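Local coordinates for protein bifunctional endo-1,4-beta-xylanase A (Neocallimastix patriciarum, PDB 2VG9) that hydrolyses the internal beta-1,4 linkages of xylan as a family 11 glycoside hydrolase, here in a loop-swap variant of the enzyme, at residues E116-W121 / Q164-S169; S91-Y96 / V194-E199. One frame throughout, in Å; residues are numbered along the deposited sequence.

Contact 1. Residues E116-W121 / Q164-S169; sequences EDWVDW and QQKRTS. With CD (cadmium ion), chain B.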
ATOM      1  N   GLU A 116       3.193   0.359   8.172  1.00  8.46           N
ATOM      2  CA  GLU A 116       2.993   0.978   9.481  1.00  8.53           C
ATOM      3  C   GLU A 116       2.585  -0.006  10.570  1.00  7.56           C
ATOM      4  O   GLU A 116       2.922   0.174  11.744  1.00  7.78           O
ATOM      5  CB  GLU A 116       1.926   2.074   9.352  1.00  7.99           C
ATOM      6  CG  GLU A 116       2.368   3.186   8.439  1.00  8.93           C
ATOM      7  CD  GLU A 116       3.435   4.075   9.119  1.00 11.47           C
ATOM      8  OE1 GLU A 116       3.059   4.930   9.965  1.00 11.32           O
ATOM      9  OE2 GLU A 116       4.638   3.900   8.816  1.00  9.41           O
ATOM     10  N   ASP A 117       1.862  -1.042  10.176  1.00  7.59           N
ATOM     11  CA  ASP A 117       1.356  -2.043  11.101  1.00  9.15           C
ATOM     12  C   ASP A 117       1.076  -3.295  10.267  1.00  9.35           C
ATOM     13  O   ASP A 117       0.886  -3.217   9.021  1.00 10.35           O
ATOM     14  CB  ASP A 117       0.076  -1.539  11.805  1.00  8.46           C
ATOM     15  CG  ASP A 117      -0.233  -2.282  13.126  1.00  9.32           C
ATOM     16  OD1 ASP A 117       0.451  -3.240  13.496  1.00 11.52           O
ATOM     17  OD2 ASP A 117      -1.201  -1.904  13.802  1.00 12.11           O
ATOM     18  N   TRP A 118       1.172  -4.453  10.935  1.00  8.67           N
ATOM     19  CA  TRP A 118       0.974  -5.750  10.309  1.00  8.69           C
ATOM     20  C   TRP A 118       0.635  -6.757  11.407  1.00  9.39           C
ATOM     21  O   TRP A 118       0.934  -6.537  12.595  1.00  8.68           O
ATOM     22  CB  TRP A 118       2.218  -6.248   9.549  1.00  8.38           C
ATOM     23  CG  TRP A 118       3.490  -6.251  10.386  1.00  8.44           C
ATOM     24  CD1 TRP A 118       4.391  -5.223  10.513  1.00  7.44           C
ATOM     25  CD2 TRP A 118       3.967  -7.318  11.238  1.00  6.08           C
ATOM     26  NE1 TRP A 118       5.408  -5.587  11.375  1.00  8.32           N
ATOM     27  CE2 TRP A 118       5.173  -6.875  11.823  1.00 10.47           C
ATOM     28  CE3 TRP A 118       3.492  -8.610  11.543  1.00  6.92           C
ATOM     29  CZ2 TRP A 118       5.919  -7.679  12.733  1.00 11.28           C
ATOM     30  CZ3 TRP A 118       4.237  -9.420  12.462  1.00  9.61           C
ATOM     31  CH2 TRP A 118       5.431  -8.927  13.045  1.00  9.81           C
ATOM     32  N   VAL A 119       0.051  -7.872  11.004  1.00  8.02           N
ATOM     33  CA  VAL A 119      -0.272  -8.916  11.963  1.00  8.68           C
ATOM     34  C   VAL A 119       0.244 -10.260  11.459  1.00  9.96           C
ATOM     35  O   VAL A 119       0.066 -10.590  10.273  1.00  8.71           O
ATOM     36  CB  VAL A 119      -1.775  -8.972  12.291  1.00  7.39           C
ATOM     37  CG1 VAL A 119      -2.082 -10.138  13.291  1.00  7.01           C
ATOM     38  CG2 VAL A 119      -2.254  -7.594  12.855  1.00  5.88           C
ATOM     39  N   ASP A 120       0.950 -10.969  12.366  1.00  9.97           N
ATOM     40  CA  ASP A 120       1.453 -12.359  12.201  1.00 11.44           C
ATOM     41  C   ASP A 120       2.664 -12.509  11.286  1.00 12.17           C
ATOM     42  O   ASP A 120       3.537 -13.341  11.529  1.00 12.28           O
ATOM     43  CB  ASP A 120       0.358 -13.332  11.734  1.00 10.79           C
ATOM     44  CG  ASP A 120      -0.689 -13.592  12.787  1.00  8.85           C
ATOM     45  OD1 ASP A 120      -0.414 -13.475  13.986  1.00  8.21           O
ATOM     46  OD2 ASP A 120      -1.822 -13.910  12.410  1.00  7.84           O
ATOM     47  N   TRP A 121       2.710 -11.721  10.221  1.00 11.99           N
ATOM     48  CA  TRP A 121       3.796 -11.849   9.240  1.00 12.63           C
ATOM     49  C   TRP A 121       3.918 -10.590   8.417  1.00 11.96           C
ATOM     50  O   TRP A 121       2.914  -9.968   8.051  1.00 12.83           O
ATOM     51  CB  TRP A 121       3.535 -13.036   8.294  1.00 13.06           C
ATOM     52  CG  TRP A 121       4.631 -13.304   7.286  1.00 14.45           C
ATOM     53  CD1 TRP A 121       5.745 -14.100   7.463  1.00 16.90           C
ATOM     54  CD2 TRP A 121       4.701 -12.815   5.944  1.00 15.68           C
ATOM     55  NE1 TRP A 121       6.496 -14.119   6.313  1.00 16.52           N
ATOM     56  CE2 TRP A 121       5.883 -13.335   5.367  1.00 17.71           C
ATOM     57  CE3 TRP A 121       3.880 -11.979   5.166  1.00 18.42           C
ATOM     58  CZ2 TRP A 121       6.260 -13.047   4.056  1.00 17.23           C
ATOM     59  CZ3 TRP A 121       4.263 -11.689   3.866  1.00 17.28           C
ATOM     60  CH2 TRP A 121       5.444 -12.218   3.327  1.00 17.14           C
ATOM     61  N   GLN A 164       9.446  -0.197  12.613  1.00 11.40           N
ATOM     62  CA  GLN A 164       9.847  -1.102  13.689  1.00 11.72           C
ATOM     63  C   GLN A 164       8.857  -1.094  14.868  1.00 12.49           C
ATOM     64  O   GLN A 164       8.609  -2.143  15.475  1.00 11.92           O
ATOM     65  CB  GLN A 164      11.308  -0.855  14.115  1.00 11.81           C
ATOM     66  CG  GLN A 164      12.291  -1.106  12.934  1.00 12.62           C
ATOM     67  CD  GLN A 164      12.141  -2.513  12.364  1.00 13.47           C
ATOM     68  OE1 GLN A 164      11.574  -2.727  11.282  1.00 12.76           O
ATOM     69  NE2 GLN A 164      12.598  -3.475  13.108  1.00 10.92           N
ATOM     70  N   GLN A 165       8.274   0.075  15.141  1.00 12.83           N
ATOM     71  CA  GLN A 165       7.277   0.245  16.216  1.00 14.30           C
ATOM     72  C   GLN A 165       5.911   0.401  15.527  1.00 12.96           C
ATOM     73  O   GLN A 165       5.634   1.472  14.975  1.00 13.95           O
ATOM     74  CB  GLN A 165       7.620   1.496  17.033  1.00 13.51           C
ATOM     75  CG  GLN A 165       6.952   1.602  18.424  1.00 20.21           C
ATOM     76  CD  GLN A 165       7.018   3.038  19.076  1.00 21.79           C
ATOM     77  OE1 GLN A 165       7.860   3.887  18.709  1.00 26.65           O
ATOM     78  NE2 GLN A 165       6.108   3.291  20.056  1.00 29.22           N
ATOM     79  N   LYS A 166       5.072  -0.640  15.563  1.00 10.80           N
ATOM     80  CA  LYS A 166       3.775  -0.616  14.898  1.00 10.68           C
ATOM     81  C   LYS A 166       2.878   0.520  15.388  1.00  9.91           C
ATOM     82  O   LYS A 166       2.800   0.806  16.593  1.00  9.72           O
ATOM     83  CB  LYS A 166       3.048  -1.926  15.140  1.00  9.59           C
ATOM     84  CG  LYS A 166       3.617  -3.110  14.400  1.00 11.17           C
ATOM     85  CD  LYS A 166       3.028  -4.390  15.010  1.00 13.82           C
ATOM     86  CE  LYS A 166       3.628  -5.647  14.356  1.00 12.78           C
ATOM     87  NZ  LYS A 166       2.855  -6.866  14.765  1.00 13.35           N
ATOM     88  N   ARG A 167       2.143   1.138  14.471  1.00  8.44           N
ATOM     89  CA  ARG A 167       1.175   2.120  14.884  1.00  8.14           C
ATOM     90  C   ARG A 167       0.014   2.177  13.889  1.00  8.37           C
ATOM     91  O   ARG A 167       0.100   1.587  12.811  1.00  7.31           O
ATOM     92  CB  ARG A 167       1.863   3.475  15.020  1.00  8.46           C
ATOM     93  CG  ARG A 167       2.345   4.030  13.704  1.00  7.77           C
ATOM     94  CD  ARG A 167       2.881   5.446  13.853  1.00  9.77           C
ATOM     95  NE  ARG A 167       3.304   5.954  12.537  1.00 10.98           N
ATOM     96  CZ  ARG A 167       3.654   7.216  12.295  1.00 11.07           C
ATOM     97  NH1 ARG A 167       3.683   8.106  13.297  1.00  9.05           N
ATOM     98  NH2 ARG A 167       4.016   7.572  11.061  1.00 10.52           N
ATOM     99  N   THR A 168      -1.061   2.874  14.247  1.00  9.20           N
ATOM    100  CA  THR A 168      -2.226   2.984  13.341  1.00  9.35           C
ATOM    101  C   THR A 168      -2.669   4.421  13.163  1.00  9.28           C
ATOM    102  O   THR A 168      -3.777   4.673  12.677  1.00 10.34           O
ATOM    103  CB  THR A 168      -3.430   2.146  13.810  1.00  9.93           C
ATOM    104  OG1 THR A 168      -3.891   2.645  15.058  1.00 15.12           O
ATOM    105  CG2 THR A 168      -3.092   0.653  13.963  1.00 10.44           C
ATOM    106  N   SER A 169      -1.798   5.372  13.517  1.00 10.10           N
ATOM    107  CA  SER A 169      -2.018   6.782  13.141  1.00 10.07           C
ATOM    108  C   SER A 169      -0.721   7.571  13.127  1.00  9.96           C
ATOM    109  O   SER A 169       0.235   7.228  13.845  1.00  9.21           O
ATOM    110  CB  SER A 169      -3.041   7.469  14.075  1.00  9.59           C
ATOM    111  OG  SER A 169      -2.517   7.571  15.373  1.00 12.62           O
TER
HETATM  112 CD    CD B1218      -2.487 -13.955  14.804  1.00 11.86          CD
HETATM  113  O   HOH W   1      -4.706 -13.082  14.252  1.00  4.24           O

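Contact 2. Residues S91-Y96 / V194-E199; sequences SRLCVY and VALNAE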
ATOM      1  N   SER A  91      -1.792  -9.821   7.697  1.00  9.04           N
ATOM      2  CA  SER A  91      -2.332  -8.633   7.084  1.00  9.25           C
ATOM      3  C   SER A  91      -1.380  -7.482   7.371  1.00  9.44           C
ATOM      4  O   SER A  91      -0.460  -7.600   8.198  1.00  9.38           O
ATOM      5  CB  SER A  91      -3.772  -8.346   7.559  1.00  9.13           C
ATOM      6  OG  SER A  91      -3.838  -8.189   8.952  1.00 10.53           O
ATOM      7  N   ARG A  92      -1.587  -6.376   6.667  1.00  9.04           N
ATOM      8  CA  ARG A  92      -0.779  -5.203   6.872  1.00  8.66           C
ATOM      9  C   ARG A  92      -1.584  -3.951   6.584  1.00  8.77           C
ATOM     10  O   ARG A  92      -2.539  -3.961   5.781  1.00  8.32           O
ATOM     11  CB  ARG A  92       0.432  -5.245   5.948  1.00 10.17           C
ATOM     12  CG  ARG A  92       0.093  -5.018   4.472  1.00 12.77           C
ATOM     13  CD  ARG A  92       1.341  -5.198   3.614  1.00 17.19           C
ATOM     14  NE  ARG A  92       1.634  -6.619   3.518  1.00 18.87           N
ATOM     15  CZ  ARG A  92       2.427  -7.188   2.613  1.00 20.97           C
ATOM     16  NH1 ARG A  92       3.062  -6.468   1.689  1.00 21.07           N
ATOM     17  NH2 ARG A  92       2.594  -8.497   2.650  1.00 19.16           N
ATOM     18  N   LEU A  93      -1.180  -2.873   7.246  1.00  8.03           N
ATOM     19  CA  LEU A  93      -1.656  -1.523   6.940  1.00  8.70           C
ATOM     20  C   LEU A  93      -0.424  -0.715   6.497  1.00  9.15           C
ATOM     21  O   LEU A  93       0.562  -0.572   7.257  1.00  8.94           O
ATOM     22  CB  LEU A  93      -2.272  -0.899   8.192  1.00  8.41           C
ATOM     23  CG  LEU A  93      -2.871   0.509   8.142  1.00  9.12           C
ATOM     24  CD1 LEU A  93      -4.062   0.537   7.219  1.00  9.13           C
ATOM     25  CD2 LEU A  93      -3.248   0.953   9.594  1.00  8.72           C
ATOM     26  N   CYS A  94      -0.482  -0.194   5.271  1.00  9.32           N
ATOM     27  CA  CYS A  94       0.693   0.412   4.668  1.00  8.86           C
ATOM     28  C   CYS A  94       0.378   1.526   3.681  1.00  8.62           C
ATOM     29  O   CYS A  94      -0.699   1.568   3.098  1.00  8.89           O
ATOM     30  CB  CYS A  94       1.551  -0.674   3.976  1.00  8.45           C
ATOM     31  SG  CYS A  94       0.722  -1.518   2.603  1.00 10.44           S
ATOM     32  N   VAL A  95       1.335   2.422   3.475  1.00  8.46           N
ATOM     33  CA  VAL A  95       1.297   3.308   2.305  1.00  8.66           C
ATOM     34  C   VAL A  95       1.694   2.422   1.136  1.00  8.97           C
ATOM     35  O   VAL A  95       2.550   1.515   1.287  1.00  9.13           O
ATOM     36  CB  VAL A  95       2.315   4.466   2.383  1.00  9.45           C
ATOM     37  CG1 VAL A  95       2.178   5.447   1.211  1.00  6.58           C
ATOM     38  CG2 VAL A  95       2.249   5.206   3.716  1.00  9.45           C
ATOM     39  N   TYR A  96       1.082   2.671  -0.027  1.00  8.40           N
ATOM     40  CA  TYR A  96       1.233   1.789  -1.172  1.00  9.12           C
ATOM     41  C   TYR A  96       1.207   2.538  -2.515  1.00  9.14           C
ATOM     42  O   TYR A  96       0.537   3.546  -2.634  1.00  8.22           O
ATOM     43  CB  TYR A  96       0.091   0.778  -1.147  1.00  8.47           C
ATOM     44  CG  TYR A  96       0.030  -0.132  -2.348  1.00  9.14           C
ATOM     45  CD1 TYR A  96       0.707  -1.363  -2.357  1.00  9.36           C
ATOM     46  CD2 TYR A  96      -0.722   0.212  -3.460  1.00 11.57           C
ATOM     47  CE1 TYR A  96       0.636  -2.211  -3.451  1.00 11.09           C
ATOM     48  CE2 TYR A  96      -0.788  -0.627  -4.587  1.00 11.25           C
ATOM     49  CZ  TYR A  96      -0.110  -1.828  -4.580  1.00 11.86           C
ATOM     50  OH  TYR A  96      -0.192  -2.665  -5.694  1.00 11.11           O
ATOM     51  N   VAL A 194      -0.047   7.349  -4.490  1.00  9.63           N
ATOM     52  CA  VAL A 194       0.332   7.213  -3.093  1.00  9.04           C
ATOM     53  C   VAL A 194      -0.975   6.909  -2.384  1.00  9.66           C
ATOM     54  O   VAL A 194      -1.921   7.728  -2.370  1.00  8.30           O
ATOM     55  CB  VAL A 194       1.001   8.491  -2.495  1.00 10.04           C
ATOM     56  CG1 VAL A 194       1.286   8.319  -0.990  1.00  8.65           C
ATOM     57  CG2 VAL A 194       2.328   8.843  -3.235  1.00  9.47           C
ATOM     58  N   ALA A 195      -1.036   5.710  -1.813  1.00  8.50           N
ATOM     59  CA  ALA A 195      -2.273   5.226  -1.253  1.00  8.77           C
ATOM     60  C   ALA A 195      -2.047   4.680   0.124  1.00  8.40           C
ATOM     61  O   ALA A 195      -0.934   4.299   0.456  1.00  9.37           O
ATOM     62  CB  ALA A 195      -2.889   4.122  -2.179  1.00  6.96           C
ATOM     63  N   LEU A 196      -3.108   4.653   0.929  1.00  8.40           N
ATOM     64  CA  LEU A 196      -3.126   3.856   2.150  1.00  8.84           C
ATOM     65  C   LEU A 196      -3.907   2.553   1.914  1.00  9.39           C
ATOM     66  O   LEU A 196      -5.019   2.573   1.405  1.00  8.93           O
ATOM     67  CB  LEU A 196      -3.701   4.643   3.311  1.00  7.82           C
ATOM     68  CG  LEU A 196      -3.476   3.919   4.630  1.00  9.24           C
ATOM     69  CD1 LEU A 196      -1.999   4.099   5.070  1.00  7.68           C
ATOM     70  CD2 LEU A 196      -4.515   4.445   5.661  1.00  6.89           C
ATOM     71  N   ASN A 197      -3.309   1.436   2.311  1.00  9.34           N
ATOM     72  CA  ASN A 197      -3.720   0.109   1.862  1.00 10.42           C
ATOM     73  C   ASN A 197      -3.858  -0.858   3.045  1.00 10.53           C
ATOM     74  O   ASN A 197      -2.971  -0.939   3.868  1.00 11.58           O
ATOM     75  CB  ASN A 197      -2.640  -0.393   0.868  1.00  9.64           C
ATOM     76  CG  ASN A 197      -2.829  -1.858   0.442  1.00 11.98           C
ATOM     77  OD1 ASN A 197      -3.833  -2.217  -0.127  1.00 13.64           O
ATOM     78  ND2 ASN A 197      -1.812  -2.686   0.675  1.00 16.52           N
ATOM     79  N   ALA A 198      -4.988  -1.543   3.133  1.00 11.61           N
ATOM     80  CA  ALA A 198      -5.218  -2.628   4.079  1.00 11.62           C
ATOM     81  C   ALA A 198      -5.257  -3.891   3.251  1.00 12.41           C
ATOM     82  O   ALA A 198      -6.099  -4.003   2.350  1.00 13.48           O
ATOM     83  CB  ALA A 198      -6.570  -2.428   4.828  1.00 11.22           C
ATOM     84  N   GLU A 199      -4.335  -4.826   3.483  1.00 11.84           N
ATOM     85  CA  GLU A 199      -4.439  -6.125   2.795  1.00 13.82           C
ATOM     86  C   GLU A 199      -4.332  -7.308   3.759  1.00 12.72           C
ATOM     87  O   GLU A 199      -3.721  -7.186   4.838  1.00 13.20           O
ATOM     88  CB  GLU A 199      -3.461  -6.251   1.613  1.00 13.41           C
ATOM     89  CG  GLU A 199      -1.983  -6.017   1.953  1.00 17.64           C
ATOM     90  CD  GLU A 199      -1.085  -5.925   0.703  1.00 18.74           C
ATOM     91  OE1 GLU A 199      -0.183  -6.773   0.538  1.00 27.17           O
ATOM     92  OE2 GLU A 199      -1.299  -5.045  -0.146  1.00 23.47           O
TER

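Contact 1. Residues E116-W121 / Q164-S169
K166 reaches along the strand edge as an almost fully extended rod, and it has the largest share of this contact. Its CB and CG pass beside the carboxylate of D117, whose chain it crosses at about a right angle, and CD lies 3.2 Å from D117 OD1. CE then comes over one face of the W118 indole, 3.2 Å from W118 CE2. The tip, NZ, stands 3.5 Å above the centroid of the six-membered ring of W118, only 1° off its normal, a textbook cation-pi geometry. K166 NZ also donates to W118 O at 2.9 Å, so ring and carbonyl of one residue hold the charge together, and the nearby D117 carboxylate would probably steady it further. An alanine in place of W118 takes away the indole beneath K166 CE and NZ, and the ammonium, left with the backbone bond, would probably be more mobile. One residue on, R167 N bonds to E116 O (3.0 Å). The R167 guanidinium meets E116 OE1 side-on, NE at 2.8 Å and NH2 at 3.0 Å, and this buried carboxylate is also bound by Y77 and Y137. Beyond strand 117-119, D120 chelates cadmium through both oxygens, with OD1 at 2.3 Å. E116 and D117 both face L93 of strand 89-100 in a classic beta bulge, while the loop 164-168 crosses from strand 153-163 to strand 169-173, with T168 tied to A79 of strand 73-86.

Contact 2. Residues S91-Y96 / V194-E199
R92 turns one face of its guanidinium to a carboxylate oxygen of E199, the two side chains running side by side in the same direction with their planes 31° apart. E199 OE1 sits over the centre of the guanidinium face, 3.4 Å from R92 CZ, so the salt bridge to NH1 rests on charge alone, without an N-H aimed at the oxygen. Farther back the aliphatic parts touch, R92 CG to E199 CG at 3.4 Å. The other carboxylate oxygen, E199 OE2, takes a short 2.5 Å bond from N197 ND2. That same amide nitrogen donates to C94 SG at 3.4 Å, nearly straight at 170° and in the amide plane, while N197 OD1 is held by R56; the amide is thus fixed in rotation. Y96 comes next along this face, its CB 3.6 Å from N197 CB, and its hydroxyl is hydrogen-bonded to E111 and W98. Beneath these side chains runs a regular antiparallel ladder in which R92 with E199, C94 with N197 and Y96 with A195 are the hydrogen-bonded pairs; Y96 N reaches A195 O at 2.6 Å. L93, V95, L196 and A198 point to the reverse face, where V95 CG1 meets V194 CG1 at 3.7 Å. That apolar face packs on strands 73-86 and 203-216 of the second sheet, forming the interior of the beta jelly roll, whereas strand 110-115 flanks 89-100 within the same sheet.

The two contacts lie about 11 Å apart, centre to centre, and meet through strand 89-100, which pairs with 190-200 on one side and with 117-119 on the other. D117 O to L93 N (2.7 Å) and V119 N to S91 O (2.9 Å) are the probable hydrogen bonds that join them. Along the chain contact 1 is nested within the loop closed by contact 2, whose two segments are separated by almost a hundred residues. Contact 2 lies near the centre of the chain, contact 1 at its surface. Together they illustrate how a jelly-roll sheet can be followed from buried strand pairing to an edge where side chains tie down a connecting loop.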